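Local atomic coordinates of oligopeptide-binding protein oppA (Lactococcus lactis subsp. cremoris, PDB entry 3FTO), a protein that serves as the peptide-binding component of the ABC transporter OppABCDF, which takes up oligopeptides and is essential for growth in milk. Residues 300-305 against 473-478; 366-371 against 517-522. All coordinates share one frame; numbering follows the deposited sequence.

Interaction 1: 300-305 against 473-478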
# COMPACT_ATOMS: atom_id res chain seq x y z
N MSE A 300 -2.23 -4.76 2.27
CA MSE A 300 -2.36 -3.46 2.89
C MSE A 300 -3.35 -2.66 2.05
O MSE A 300 -3.01 -1.68 1.46
CB MSE A 300 -1.01 -2.77 2.92
CG MSE A 300 0.06 -3.51 3.71
SE MSE A 300 1.76 -2.67 3.81
CE MSE A 300 2.87 -4.17 3.79
N TYR A 301 -4.58 -3.14 2.00
CA TYR A 301 -5.56 -2.70 1.05
C TYR A 301 -6.96 -2.55 1.64
O TYR A 301 -7.45 -3.39 2.36
CB TYR A 301 -5.57 -3.68 -0.11
CG TYR A 301 -6.71 -3.56 -1.07
CD1 TYR A 301 -6.56 -2.93 -2.28
CD2 TYR A 301 -7.95 -4.10 -0.78
CE1 TYR A 301 -7.59 -2.83 -3.16
CE2 TYR A 301 -8.97 -4.00 -1.63
CZ TYR A 301 -8.80 -3.37 -2.82
OH TYR A 301 -9.82 -3.30 -3.70
N ILE A 302 -7.61 -1.46 1.29
CA ILE A 302 -9.01 -1.26 1.59
C ILE A 302 -9.80 -0.86 0.35
O ILE A 302 -9.36 -0.08 -0.45
CB ILE A 302 -9.20 -0.23 2.71
CG1 ILE A 302 -10.66 -0.12 3.11
CG2 ILE A 302 -8.65 1.10 2.33
CD1 ILE A 302 -11.25 -1.37 3.68
N SER A 303 -10.98 -1.41 0.22
CA SER A 303 -11.93 -0.99 -0.78
C SER A 303 -13.18 -0.48 -0.08
O SER A 303 -13.54 -0.99 0.94
CB SER A 303 -12.24 -2.12 -1.74
OG SER A 303 -13.40 -2.78 -1.38
N LEU A 304 -13.80 0.57 -0.60
CA LEU A 304 -14.85 1.27 0.10
C LEU A 304 -15.87 2.01 -0.76
O LEU A 304 -15.64 2.32 -1.89
CB LEU A 304 -14.25 2.22 1.12
CG LEU A 304 -13.53 3.43 0.54
CD1 LEU A 304 -13.75 4.63 1.35
CD2 LEU A 304 -12.10 3.15 0.41
N MSE A 305 -17.01 2.32 -0.17
CA MSE A 305 -18.08 2.98 -0.88
C MSE A 305 -18.18 4.42 -0.42
O MSE A 305 -18.12 4.69 0.74
CB MSE A 305 -19.40 2.24 -0.70
CG MSE A 305 -20.59 2.78 -1.51
SE MSE A 305 -22.23 1.86 -1.29
CE MSE A 305 -21.94 0.59 -2.59
N TRP A 473 -7.80 1.90 -1.90
CA TRP A 473 -6.49 2.38 -1.65
C TRP A 473 -5.56 1.28 -1.22
O TRP A 473 -5.93 0.33 -0.58
CB TRP A 473 -6.52 3.49 -0.59
CG TRP A 473 -7.30 4.69 -0.97
CD1 TRP A 473 -8.52 5.03 -0.53
CD2 TRP A 473 -6.90 5.73 -1.86
NE1 TRP A 473 -8.91 6.20 -1.07
CE2 TRP A 473 -7.94 6.66 -1.90
CE3 TRP A 473 -5.76 5.96 -2.61
CZ2 TRP A 473 -7.88 7.80 -2.69
CZ3 TRP A 473 -5.70 7.09 -3.39
CH2 TRP A 473 -6.75 8.00 -3.42
N SER A 474 -4.30 1.45 -1.55
CA SER A 474 -3.28 0.66 -0.99
C SER A 474 -2.73 1.48 0.16
O SER A 474 -2.38 2.61 0.01
CB SER A 474 -2.24 0.38 -2.06
OG SER A 474 -0.98 0.20 -1.50
N LEU A 475 -2.72 0.89 1.34
CA LEU A 475 -2.29 1.54 2.55
C LEU A 475 -0.82 1.29 2.83
O LEU A 475 -0.32 0.20 2.70
CB LEU A 475 -3.13 1.07 3.73
CG LEU A 475 -4.60 1.48 3.72
CD1 LEU A 475 -5.36 0.85 4.84
CD2 LEU A 475 -4.79 2.96 3.73
N ALA A 476 -0.15 2.35 3.22
CA ALA A 476 1.25 2.33 3.57
C ALA A 476 1.45 1.67 4.91
O ALA A 476 0.52 1.43 5.62
CB ALA A 476 1.83 3.72 3.59
N SER A 477 2.69 1.40 5.21
CA SER A 477 3.06 0.72 6.42
C SER A 477 2.66 1.55 7.62
O SER A 477 2.27 1.02 8.61
CB SER A 477 4.54 0.37 6.42
OG SER A 477 4.78 -0.76 5.66
N GLU A 478 2.73 2.87 7.48
CA GLU A 478 2.01 3.78 8.34
C GLU A 478 0.69 4.15 7.64
O GLU A 478 0.67 4.88 6.67
CB GLU A 478 2.88 4.98 8.66
CG GLU A 478 2.20 6.24 9.14
CD GLU A 478 1.51 6.13 10.49
OE1 GLU A 478 1.52 5.07 11.11
OE2 GLU A 478 0.97 7.13 10.93

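Interaction 2: 366-371 against 517-522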
# COMPACT_ATOMS: atom_id res chain seq x y z
N LYS A 366 -2.06 -4.67 13.25
CA LYS A 366 -2.51 -5.24 14.50
C LYS A 366 -2.74 -4.19 15.56
O LYS A 366 -3.63 -4.30 16.37
CB LYS A 366 -1.45 -6.21 15.02
CG LYS A 366 -1.26 -7.46 14.21
CD LYS A 366 0.15 -8.01 14.30
CE LYS A 366 0.17 -9.35 14.98
NZ LYS A 366 -0.04 -10.46 14.04
N GLN A 367 -1.91 -3.18 15.53
CA GLN A 367 -1.93 -2.13 16.50
C GLN A 367 -2.79 -0.92 16.12
O GLN A 367 -2.83 0.03 16.85
CB GLN A 367 -0.49 -1.71 16.80
CG GLN A 367 0.05 -2.16 18.17
CD GLN A 367 -0.20 -3.63 18.50
OE1 GLN A 367 -1.12 -3.96 19.22
NE2 GLN A 367 0.62 -4.49 17.96
N PHE A 368 -3.45 -0.96 14.97
CA PHE A 368 -4.34 0.11 14.56
C PHE A 368 -5.80 -0.29 14.32
O PHE A 368 -6.56 0.47 13.78
CB PHE A 368 -3.79 0.87 13.36
CG PHE A 368 -2.33 1.17 13.45
CD1 PHE A 368 -1.87 2.17 14.24
CD2 PHE A 368 -1.42 0.44 12.75
CE1 PHE A 368 -0.55 2.44 14.33
CE2 PHE A 368 -0.09 0.70 12.85
CZ PHE A 368 0.34 1.71 13.64
N THR A 369 -6.19 -1.49 14.67
CA THR A 369 -7.54 -1.93 14.43
C THR A 369 -7.93 -3.07 15.33
O THR A 369 -7.14 -3.55 16.09
CB THR A 369 -7.83 -2.23 12.93
OG1 THR A 369 -9.24 -2.40 12.75
CG2 THR A 369 -7.09 -3.45 12.47
N SER A 370 -9.18 -3.46 15.24
CA SER A 370 -9.72 -4.57 15.98
C SER A 370 -10.90 -5.21 15.25
O SER A 370 -11.61 -4.55 14.54
CB SER A 370 -10.14 -4.09 17.35
OG SER A 370 -10.48 -5.17 18.15
N SER A 371 -11.10 -6.50 15.49
CA SER A 371 -12.25 -7.25 15.00
C SER A 371 -13.51 -6.80 15.67
O SER A 371 -14.58 -7.01 15.16
CB SER A 371 -12.07 -8.75 15.21
OG SER A 371 -11.46 -9.30 14.09
N THR A 517 -0.60 2.19 23.03
CA THR A 517 -1.91 1.83 23.50
C THR A 517 -2.94 2.92 23.27
O THR A 517 -4.02 2.63 22.85
CB THR A 517 -1.88 1.37 24.96
OG1 THR A 517 -1.07 0.21 25.05
CG2 THR A 517 -3.26 1.04 25.46
N TYR A 518 -2.56 4.17 23.54
CA TYR A 518 -3.36 5.34 23.26
C TYR A 518 -3.63 5.51 21.77
O TYR A 518 -4.75 5.78 21.38
CB TYR A 518 -2.64 6.59 23.80
CG TYR A 518 -3.38 7.89 23.66
CD1 TYR A 518 -4.08 8.43 24.72
CD2 TYR A 518 -3.40 8.57 22.46
CE1 TYR A 518 -4.77 9.59 24.59
CE2 TYR A 518 -4.08 9.72 22.32
CZ TYR A 518 -4.78 10.24 23.39
OH TYR A 518 -5.46 11.41 23.23
N ARG A 519 -2.61 5.33 20.95
CA ARG A 519 -2.75 5.42 19.51
C ARG A 519 -3.67 4.35 18.93
O ARG A 519 -4.45 4.63 18.06
CB ARG A 519 -1.39 5.44 18.82
CG ARG A 519 -1.48 5.73 17.36
CD ARG A 519 -0.50 6.71 16.81
NE ARG A 519 0.17 6.14 15.67
CZ ARG A 519 0.26 6.64 14.45
NH1 ARG A 519 -0.26 7.79 14.12
NH2 ARG A 519 0.90 5.95 13.56
N LYS A 520 -3.60 3.14 19.45
CA LYS A 520 -4.49 2.10 18.97
C LYS A 520 -5.93 2.46 19.24
O LYS A 520 -6.76 2.33 18.39
CB LYS A 520 -4.13 0.76 19.58
CG LYS A 520 -5.06 -0.30 19.19
CD LYS A 520 -4.67 -1.60 19.72
CE LYS A 520 -5.34 -2.67 18.96
NZ LYS A 520 -5.37 -3.94 19.64
N ALA A 521 -6.19 2.96 20.42
CA ALA A 521 -7.52 3.37 20.82
C ALA A 521 -8.07 4.51 19.97
O ALA A 521 -9.22 4.53 19.66
CB ALA A 521 -7.56 3.72 22.29
N ALA A 522 -7.20 5.44 19.62
CA ALA A 522 -7.50 6.50 18.70
C ALA A 522 -7.83 6.00 17.30
O ALA A 522 -8.77 6.43 16.72
CB ALA A 522 -6.37 7.48 18.65

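Interaction 1: 300-305 against 473-478
Met300 and Trp473 carry the largest shares of this contact, with Leu475 next, and backbone hydrogen bonds tie the two segments together. The segments 300-305 and 473-478 run antiparallel. Ile302 and Trp473 form a hydrogen-bonded pair: Ile302 N gives to Trp473 O at 3.1 Å, and Trp473 N gives to Ile302 O at 2.9 Å. Tyr301 and Ser474 form the neighbouring non-hydrogen-bonded pair. The third bond, from Leu475 N to Met300 O, is 2.6 Å long. The regular strand 468-474 has already ended here.

Met300 is a selenomethionine. Its CG is anti to the carbonyl carbon (chi1 -61°), which sends the chain along the backbone of 475-477. Met300 CB lies 3.1 Å from Leu475 O, and Met300 SE lies 4.0 Å from Ser477 OG. The side chain also touches Phe79 and Tyr559.

Ile302 and Trp473 put their side chains on the same face of the sheet. Ile302 CG2 lies 4.3 Å from Trp473 CB and also meets Leu475 CD1, where the side chains of Ile302 and Leu475 cross obliquely. On Trp473, CD1 of the indole takes the branch CD2 of Leu304 at 4.2 Å. The indole NE1 is hydrogen-bonded to Tyr306 OH, which ties the indole nitrogen to the partner strand as well. Leu484 of helix 482-485 packs on both Trp473 and Leu475.

Strand 292-307 also pairs with 536-553 and therefore lies between two neighbours. The arrangement is antiparallel strand pairing inside the mixed central sheet of a lobe, as expected of the periplasmic-binding-protein fold of solute-binding protein family 5.

Interaction 2: 366-371 against 517-522
A loop laid against the flank of a helix makes this contact: residues 366-371 follow strand 354-356, and the helix 516-533 contributes residues 517-522. Lys520 has the largest share of the buried surface. CG anti to the backbone N (chi1 176°) and an extended chain beyond it lay the methylenes alongside the loop backbone. Gln367 O sits 3.1 Å from Lys520 CB and also touches CG. The same oxygen receives a CA-H...O contact from Lys520 CA at 3.4 Å. Further out, Lys520 CE approaches two carbonyl oxygens, Lys366 O and Thr369 O, each at 3.5 Å. The ammonium is more distant, with Lys520 NZ 3.7 Å from Lys366 O. Carbonyl oxygens thus gather along the lysine, and its charge is likely to suit them. With an alanine here, the carbonyls of Lys366 and Thr369 would probably lose the methylenes packed against them and the positive charge nearby.

In the fold, the loop bridges strand 354-356 and helix 381-389, and it also meets helix 516-533 one to two turns beyond Lys520. There Gln527 NE2 binds Phe368 O, while Gln527 OE1 binds Thr369 OG1. The ring of Phe368 packs edge-to-face with Phe523 of the same helix.

Arg519 makes the second side-chain contact. Its chain bends at chi2 and chi3, and this brings the guanidinium to Phe368. NH2 of Arg519 lies 3.9 Å from Phe368 CE1, and Arg519 NE is almost as near. The ring and guanidinium planes are 88° apart. Polar partners hold the guanidinium from elsewhere: Ile508 O accepts a bond from NH1, and Glu478 forms a salt bridge with NH2.

Interaction 1 lies close to the centre of the chain and joins two strands of the central sheet. Interaction 2 lies about 19 Å from that centre and sets a loop on a helix. Both are only partly buried, but their chemistry differs. Backbone hydrogen bonds and apolar side chains hold 300-305 to 473-478. Van der Waals contact along a lysine and an arginine-aromatic crossing join 366-371 to 517-522. Their centres are about 16 Å apart, and they meet directly in one salt bridge, Glu478 OE1 to Arg519 NH2 at 2.7 Å. It connects the segment that continues past strand 468-474 with helix 516-533.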